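PDB 2P90: hypothetical protein Cgl1923 from Corynebacterium glutamicum ATCC 13032, which is of unknown function but belongs to the PAC2 family, which includes proteasome assembly chaperones, so a related role is possible. Local coordinates for residues B[151-163]-B[190-202]. Numbering follows the deposited sequence.
Sequences TVVTAHGNSTDRL and KGKNVSGYTVHVP
Strand 153-157 forms one edge of this chain's mixed eight-stranded sheet and pairs antiparallel with strand 194-202, the two axes running at 158°. The register is fixed by two hydrogen-bonded pairs, Thr154 with Thr198 and His156 with Gly196, each closed by two backbone bonds; His200 N to Val152 O (2.8 Å) extends the ladder at one end and Asn158 N to Val194 O at the other. Beyond that end the Asn158 amide takes over: OD1 accepts from Val194 N at 2.8 Å, while ND2 gives a nearly straight bond to Lys192 O (2.6 Å, 174° at the hydrogen). With CG between the backbone N and carbonyl carbon (chi1 66°), the amide faces residues 192-194, at and just before the start of strand 194-202. On one face of the sheet the Tyr197 ring has Leu163 CD2 over its centre, 4.2 Å from the centroid, and Ala155 CB beside CD1; helix 211-225 packs on this side, where Ser224 bonds the Tyr197 hydroxyl. A water joins that hydroxyl to Ser159 O. On the other face Thr154 OG1 meets His200 NE2 at the ring edge, in plane, at 3.0 Å, and Val152 CG1 lies over the imidazole. The His156 ring folds over Gly196, whose CA sits 4.1 Å from its centroid, and the lack of a side chain there lets the ring lie against the strand. Ser159 OG and Ser195 OG are hydrogen-bonded at 2.8 Å; Ser159 OG also bonds Asn134 ND2, its stronger partner. A second subunit packs against strand 153-157, its Asn81 ND2 bonding Ala155 O. Backbone bonds and the Asn158 amide thus set the register, whereas this strand pair has a mainly apolar Tyr197 side ending in a hydrogen-bonded hydroxyl and another carrying the Thr154-His200 bond and His156 ring.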
ATOM      1  N   THR B 151     -22.357  -8.559 -24.335  1.00 49.05           N
ATOM      2  CA  THR B 151     -21.040  -8.342 -23.713  1.00 48.90           C
ATOM      3  C   THR B 151     -19.869  -8.762 -24.614  1.00 49.05           C
ATOM      4  O   THR B 151     -19.756  -9.912 -25.042  1.00 48.82           O
ATOM      5  CB  THR B 151     -20.939  -9.003 -22.313  1.00 49.09           C
ATOM      6  OG1 THR B 151     -21.894  -8.400 -21.436  1.00 48.54           O
ATOM      7  CG2 THR B 151     -19.561  -8.792 -21.710  1.00 49.17           C
ATOM      8  N   VAL B 152     -18.998  -7.806 -24.891  1.00 49.11           N
ATOM      9  CA  VAL B 152     -17.858  -8.045 -25.746  1.00 49.96           C
ATOM     10  C   VAL B 152     -16.594  -8.451 -24.951  1.00 50.60           C
ATOM     11  O   VAL B 152     -16.405  -8.040 -23.796  1.00 50.78           O
ATOM     12  CB  VAL B 152     -17.579  -6.799 -26.585  1.00 49.88           C
ATOM     13  CG1 VAL B 152     -16.176  -6.846 -27.188  1.00 49.98           C
ATOM     14  CG2 VAL B 152     -18.659  -6.663 -27.661  1.00 50.18           C
ATOM     15  N   VAL B 153     -15.768  -9.280 -25.586  1.00 50.38           N
ATOM     16  CA  VAL B 153     -14.459  -9.661 -25.100  1.00 50.57           C
ATOM     17  C   VAL B 153     -13.406  -9.347 -26.175  1.00 50.25           C
ATOM     18  O   VAL B 153     -13.540  -9.733 -27.337  1.00 49.49           O
ATOM     19  CB  VAL B 153     -14.420 -11.167 -24.713  1.00 51.01           C
ATOM     20  CG1 VAL B 153     -12.968 -11.699 -24.622  1.00 52.87           C
ATOM     21  CG2 VAL B 153     -15.091 -11.373 -23.394  1.00 51.05           C
ATOM     22  N   THR B 154     -12.363  -8.628 -25.780  1.00 49.91           N
ATOM     23  CA  THR B 154     -11.229  -8.404 -26.678  1.00 49.67           C
ATOM     24  C   THR B 154     -10.025  -9.239 -26.225  1.00 48.86           C
ATOM     25  O   THR B 154      -9.949  -9.635 -25.069  1.00 49.06           O
ATOM     26  CB  THR B 154     -10.876  -6.912 -26.808  1.00 49.21           C
ATOM     27  OG1 THR B 154     -10.718  -6.360 -25.519  1.00 50.24           O
ATOM     28  CG2 THR B 154     -11.985  -6.153 -27.507  1.00 50.78           C
ATOM     29  N   ALA B 155      -9.106  -9.527 -27.136  1.00 48.29           N
ATOM     30  CA  ALA B 155      -7.975 -10.392 -26.830  1.00 48.44           C
ATOM     31  C   ALA B 155      -6.644  -9.794 -27.273  1.00 49.00           C
ATOM     32  O   ALA B 155      -6.597  -8.988 -28.239  1.00 49.12           O
ATOM     33  CB  ALA B 155      -8.172 -11.809 -27.406  1.00 47.95           C
ATOM     34  N   HIS B 156      -5.590 -10.126 -26.508  1.00 48.53           N
ATOM     35  CA  HIS B 156      -4.211  -9.856 -26.882  1.00 48.24           C
ATOM     36  C   HIS B 156      -3.347 -11.060 -26.552  1.00 48.11           C
ATOM     37  O   HIS B 156      -3.720 -11.896 -25.734  1.00 48.25           O
ATOM     38  CB  HIS B 156      -3.673  -8.564 -26.256  1.00 48.63           C
ATOM     39  CG  HIS B 156      -3.699  -8.542 -24.756  1.00 50.18           C
ATOM     40  ND1 HIS B 156      -2.794  -9.239 -23.979  1.00 51.52           N
ATOM     41  CD2 HIS B 156      -4.509  -7.882 -23.892  1.00 49.50           C
ATOM     42  CE1 HIS B 156      -3.067  -9.028 -22.701  1.00 51.79           C
ATOM     43  NE2 HIS B 156      -4.111  -8.220 -22.624  1.00 50.93           N
ATOM     44  N   GLY B 157      -2.193 -11.153 -27.192  1.00 48.19           N
ATOM     45  CA  GLY B 157      -1.342 -12.316 -27.040  1.00 49.48           C
ATOM     46  C   GLY B 157      -0.993 -12.958 -28.385  1.00 50.94           C
ATOM     47  O   GLY B 157      -1.112 -12.319 -29.439  1.00 50.44           O
ATOM     48  N   ASN B 158      -0.557 -14.220 -28.332  1.00 51.93           N
ATOM     49  CA  ASN B 158      -0.054 -14.933 -29.497  1.00 53.32           C
ATOM     50  C   ASN B 158      -0.847 -16.223 -29.778  1.00 54.46           C
ATOM     51  O   ASN B 158      -0.458 -17.017 -30.633  1.00 55.00           O
ATOM     52  CB  ASN B 158       1.459 -15.213 -29.346  1.00 52.68           C
ATOM     53  CG  ASN B 158       1.780 -16.192 -28.207  1.00 52.31           C
ATOM     54  OD1 ASN B 158       0.898 -16.918 -27.715  1.00 52.17           O
ATOM     55  ND2 ASN B 158       3.050 -16.223 -27.790  1.00 46.85           N
ATOM     56  N   SER B 159      -1.955 -16.414 -29.058  1.00 55.43           N
ATOM     57  CA  SER B 159      -2.846 -17.556 -29.240  1.00 56.06           C
ATOM     58  C   SER B 159      -4.313 -17.075 -29.268  1.00 57.05           C
ATOM     59  O   SER B 159      -5.253 -17.817 -28.952  1.00 56.20           O
ATOM     60  CB  SER B 159      -2.620 -18.589 -28.137  1.00 55.99           C
ATOM     61  OG  SER B 159      -2.750 -18.017 -26.827  1.00 56.93           O
ATOM     62  N   THR B 160      -4.475 -15.814 -29.650  1.00 58.58           N
ATOM     63  CA  THR B 160      -5.756 -15.138 -29.720  1.00 61.19           C
ATOM     64  C   THR B 160      -6.659 -15.733 -30.823  1.00 62.95           C
ATOM     65  O   THR B 160      -7.891 -15.660 -30.747  1.00 63.10           O
ATOM     66  CB  THR B 160      -5.533 -13.626 -29.960  1.00 61.26           C
ATOM     67  OG1 THR B 160      -6.790 -12.989 -30.201  1.00 63.49           O
ATOM     68  CG2 THR B 160      -4.630 -13.374 -31.188  1.00 61.60           C
ATOM     69  N   ASP B 161      -6.022 -16.317 -31.839  1.00 64.75           N
ATOM     70  CA  ASP B 161      -6.676 -16.986 -32.964  1.00 66.70           C
ATOM     71  C   ASP B 161      -7.706 -18.007 -32.509  1.00 67.22           C
ATOM     72  O   ASP B 161      -8.693 -18.213 -33.182  1.00 67.86           O
ATOM     73  CB  ASP B 161      -5.606 -17.667 -33.831  1.00 67.19           C
ATOM     74  CG  ASP B 161      -4.360 -18.075 -33.011  1.00 69.73           C
ATOM     75  OD1 ASP B 161      -3.393 -17.266 -32.913  1.00 69.56           O
ATOM     76  OD2 ASP B 161      -4.361 -19.192 -32.432  1.00 72.64           O
ATOM     77  N   ARG B 162      -7.484 -18.623 -31.352  1.00 68.08           N
ATOM     78  CA  ARG B 162      -8.373 -19.663 -30.827  1.00 68.58           C
ATOM     79  C   ARG B 162      -9.694 -19.122 -30.287  1.00 69.52           C
ATOM     80  O   ARG B 162     -10.558 -19.898 -29.878  1.00 69.50           O
ATOM     81  CB  ARG B 162      -7.670 -20.466 -29.728  1.00 68.27           C
ATOM     82  CG  ARG B 162      -6.221 -20.745 -30.016  1.00 66.46           C
ATOM     83  CD  ARG B 162      -5.610 -21.535 -28.904  1.00 62.87           C
ATOM     84  NE  ARG B 162      -4.229 -21.870 -29.209  1.00 59.69           N
ATOM     85  CZ  ARG B 162      -3.566 -22.846 -28.615  1.00 59.80           C
ATOM     86  NH1 ARG B 162      -4.167 -23.581 -27.688  1.00 58.50           N
ATOM     87  NH2 ARG B 162      -2.306 -23.093 -28.940  1.00 60.75           N
ATOM     88  N   LEU B 163      -9.843 -17.802 -30.268  1.00 70.78           N
ATOM     89  CA  LEU B 163     -11.103 -17.197 -29.861  1.00 72.36           C
ATOM     90  C   LEU B 163     -11.858 -16.586 -31.040  1.00 74.07           C
ATOM     91  O   LEU B 163     -11.515 -15.504 -31.518  1.00 74.53           O
ATOM     92  CB  LEU B 163     -10.905 -16.160 -28.755  1.00 72.09           C
ATOM     93  CG  LEU B 163     -12.242 -15.689 -28.183  1.00 70.69           C
ATOM     94  CD1 LEU B 163     -12.905 -16.832 -27.446  1.00 69.65           C
ATOM     95  CD2 LEU B 163     -12.099 -14.461 -27.322  1.00 67.78           C
ATOM     96  N   LYS B 190       9.607 -16.128 -23.464  1.00 56.92           N
ATOM     97  CA  LYS B 190      10.146 -17.478 -23.382  1.00 56.67           C
ATOM     98  C   LYS B 190       9.688 -18.390 -24.533  1.00 56.14           C
ATOM     99  O   LYS B 190       9.988 -19.589 -24.526  1.00 56.07           O
ATOM    100  CB  LYS B 190       9.817 -18.112 -22.029  1.00 57.19           C
ATOM    101  CG  LYS B 190      10.887 -17.915 -20.954  1.00 58.40           C
ATOM    102  CD  LYS B 190      10.308 -18.204 -19.574  1.00 61.64           C
ATOM    103  CE  LYS B 190      11.340 -17.996 -18.471  1.00 63.66           C
ATOM    104  NZ  LYS B 190      11.945 -19.278 -17.995  1.00 63.47           N
ATOM    105  N   GLY B 191       8.958 -17.821 -25.499  1.00 55.48           N
ATOM    106  CA  GLY B 191       8.442 -18.557 -26.681  1.00 54.71           C
ATOM    107  C   GLY B 191       7.114 -19.288 -26.517  1.00 53.98           C
ATOM    108  O   GLY B 191       6.783 -20.143 -27.327  1.00 53.48           O
ATOM    109  N   LYS B 192       6.341 -18.948 -25.488  1.00 53.19           N
ATOM    110  CA  LYS B 192       5.145 -19.719 -25.112  1.00 53.06           C
ATOM    111  C   LYS B 192       3.830 -19.170 -25.643  1.00 51.83           C
ATOM    112  O   LYS B 192       3.728 -17.985 -25.962  1.00 52.18           O
ATOM    113  CB  LYS B 192       5.006 -19.766 -23.583  1.00 54.10           C
ATOM    114  CG  LYS B 192       5.480 -21.029 -22.936  1.00 56.93           C
ATOM    115  CD  LYS B 192       6.966 -20.975 -22.728  1.00 60.27           C
ATOM    116  CE  LYS B 192       7.262 -21.187 -21.276  1.00 63.27           C
ATOM    117  NZ  LYS B 192       8.724 -21.009 -21.079  1.00 67.70           N
ATOM    118  N   ASN B 193       2.811 -20.035 -25.682  1.00 50.02           N
ATOM    119  CA  ASN B 193       1.449 -19.630 -26.034  1.00 48.80           C
ATOM    120  C   ASN B 193       0.760 -18.894 -24.869  1.00 47.17           C
ATOM    121  O   ASN B 193       0.571 -19.484 -23.792  1.00 46.15           O
ATOM    122  CB  ASN B 193       0.608 -20.854 -26.459  1.00 48.95           C
ATOM    123  CG  ASN B 193       1.071 -21.472 -27.791  1.00 51.07           C
ATOM    124  OD1 ASN B 193       1.576 -20.772 -28.692  1.00 51.96           O
ATOM    125  ND2 ASN B 193       0.892 -22.788 -27.919  1.00 48.39           N
ATOM    126  N   VAL B 194       0.376 -17.634 -25.092  1.00 45.33           N
ATOM    127  CA  VAL B 194      -0.325 -16.850 -24.064  1.00 44.70           C
ATOM    128  C   VAL B 194      -1.268 -15.759 -24.616  1.00 44.28           C
ATOM    129  O   VAL B 194      -0.913 -15.030 -25.538  1.00 44.07           O
ATOM    130  CB  VAL B 194       0.684 -16.223 -23.002  1.00 44.13           C
ATOM    131  CG1 VAL B 194       1.693 -15.265 -23.672  1.00 44.09           C
ATOM    132  CG2 VAL B 194      -0.070 -15.513 -21.893  1.00 42.08           C
ATOM    133  N   SER B 195      -2.459 -15.656 -24.023  1.00 43.48           N
ATOM    134  CA  SER B 195      -3.430 -14.601 -24.343  1.00 43.50           C
ATOM    135  C   SER B 195      -4.069 -14.024 -23.078  1.00 43.46           C
ATOM    136  O   SER B 195      -4.122 -14.686 -22.005  1.00 43.18           O
ATOM    137  CB  SER B 195      -4.529 -15.123 -25.289  1.00 44.06           C
ATOM    138  OG  SER B 195      -3.947 -15.534 -26.524  1.00 45.21           O
ATOM    139  N   GLY B 196      -4.522 -12.779 -23.214  1.00 42.88           N
ATOM    140  CA  GLY B 196      -5.287 -12.087 -22.193  1.00 41.77           C
ATOM    141  C   GLY B 196      -6.636 -11.711 -22.759  1.00 41.94           C
ATOM    142  O   GLY B 196      -6.720 -11.068 -23.813  1.00 41.55           O
ATOM    143  N   TYR B 197      -7.701 -12.151 -22.078  1.00 42.26           N
ATOM    144  CA  TYR B 197      -9.085 -11.819 -22.452  1.00 41.91           C
ATOM    145  C   TYR B 197      -9.677 -10.768 -21.521  1.00 41.60           C
ATOM    146  O   TYR B 197      -9.770 -10.943 -20.312  1.00 41.81           O
ATOM    147  CB  TYR B 197     -10.009 -13.041 -22.466  1.00 42.28           C
ATOM    148  CG  TYR B 197      -9.641 -14.194 -23.384  1.00 43.53           C
ATOM    149  CD1 TYR B 197      -8.684 -14.060 -24.411  1.00 43.87           C
ATOM    150  CD2 TYR B 197     -10.291 -15.421 -23.248  1.00 44.92           C
ATOM    151  CE1 TYR B 197      -8.372 -15.146 -25.271  1.00 41.66           C
ATOM    152  CE2 TYR B 197     -10.000 -16.512 -24.103  1.00 44.42           C
ATOM    153  CZ  TYR B 197      -9.039 -16.358 -25.098  1.00 43.96           C
ATOM    154  OH  TYR B 197      -8.750 -17.439 -25.882  1.00 45.79           O
ATOM    155  N   THR B 198     -10.111  -9.676 -22.106  1.00 41.49           N
ATOM    156  CA  THR B 198     -10.808  -8.662 -21.372  1.00 42.09           C
ATOM    157  C   THR B 198     -12.285  -8.611 -21.800  1.00 42.75           C
ATOM    158  O   THR B 198     -12.609  -8.476 -22.982  1.00 42.56           O
ATOM    159  CB  THR B 198     -10.141  -7.293 -21.641  1.00 41.89           C
ATOM    160  OG1 THR B 198      -8.728  -7.429 -21.452  1.00 42.08           O
ATOM    161  CG2 THR B 198     -10.702  -6.210 -20.732  1.00 40.58           C
ATOM    162  N   VAL B 199     -13.169  -8.687 -20.826  1.00 43.12           N
ATOM    163  CA  VAL B 199     -14.585  -8.525 -21.069  1.00 43.78           C
ATOM    164  C   VAL B 199     -14.893  -7.050 -20.770  1.00 44.54           C
ATOM    165  O   VAL B 199     -14.280  -6.460 -19.867  1.00 45.01           O
ATOM    166  CB  VAL B 199     -15.393  -9.533 -20.185  1.00 43.71           C
ATOM    167  CG1 VAL B 199     -15.247  -9.212 -18.683  1.00 42.34           C
ATOM    168  CG2 VAL B 199     -16.853  -9.590 -20.581  1.00 44.52           C
ATOM    169  N   HIS B 200     -15.806  -6.455 -21.539  1.00 44.85           N
ATOM    170  CA  HIS B 200     -16.130  -5.036 -21.424  1.00 46.07           C
ATOM    171  C   HIS B 200     -17.411  -4.881 -20.657  1.00 45.98           C
ATOM    172  O   HIS B 200     -18.417  -5.467 -21.040  1.00 47.33           O
ATOM    173  CB  HIS B 200     -16.310  -4.418 -22.809  1.00 46.87           C
ATOM    174  CG  HIS B 200     -15.054  -4.400 -23.617  1.00 50.32           C
ATOM    175  ND1 HIS B 200     -14.783  -3.427 -24.556  1.00 54.20           N
ATOM    176  CD2 HIS B 200     -13.977  -5.219 -23.603  1.00 51.19           C
ATOM    177  CE1 HIS B 200     -13.608  -3.667 -25.108  1.00 53.88           C
ATOM    178  NE2 HIS B 200     -13.091  -4.741 -24.534  1.00 53.84           N
ATOM    179  N   VAL B 201     -17.380  -4.117 -19.565  1.00 44.81           N
ATOM    180  CA  VAL B 201     -18.513  -4.037 -18.674  1.00 43.90           C
ATOM    181  C   VAL B 201     -18.982  -2.586 -18.681  1.00 44.09           C
ATOM    182  O   VAL B 201     -18.137  -1.699 -18.621  1.00 43.75           O
ATOM    183  CB  VAL B 201     -18.086  -4.485 -17.241  1.00 44.18           C
ATOM    184  CG1 VAL B 201     -19.241  -4.353 -16.224  1.00 42.37           C
ATOM    185  CG2 VAL B 201     -17.468  -5.918 -17.264  1.00 42.80           C
ATOM    186  N   PRO B 202     -20.318  -2.334 -18.793  1.00 44.35           N
ATOM    187  CA  PRO B 202     -20.813  -0.954 -18.740  1.00 44.99           C
ATOM    188  C   PRO B 202     -20.205  -0.272 -17.531  1.00 45.75           C
ATOM    189  O   PRO B 202     -20.268  -0.819 -16.447  1.00 46.11           O
ATOM    190  CB  PRO B 202     -22.328  -1.126 -18.567  1.00 44.23           C
ATOM    191  CG  PRO B 202     -22.618  -2.426 -19.166  1.00 43.50           C
ATOM    192  CD  PRO B 202     -21.428  -3.294 -18.991  1.00 43.99           C
TER
HETATM  193  O   HOH W   1     -20.922  -5.758 -21.002  1.00 66.33           O
HETATM  194  O   HOH W   2     -19.536  -5.126 -24.021  1.00 54.11           O
HETATM  195  O   HOH W   3      -6.161 -18.464 -26.346  1.00 39.99           O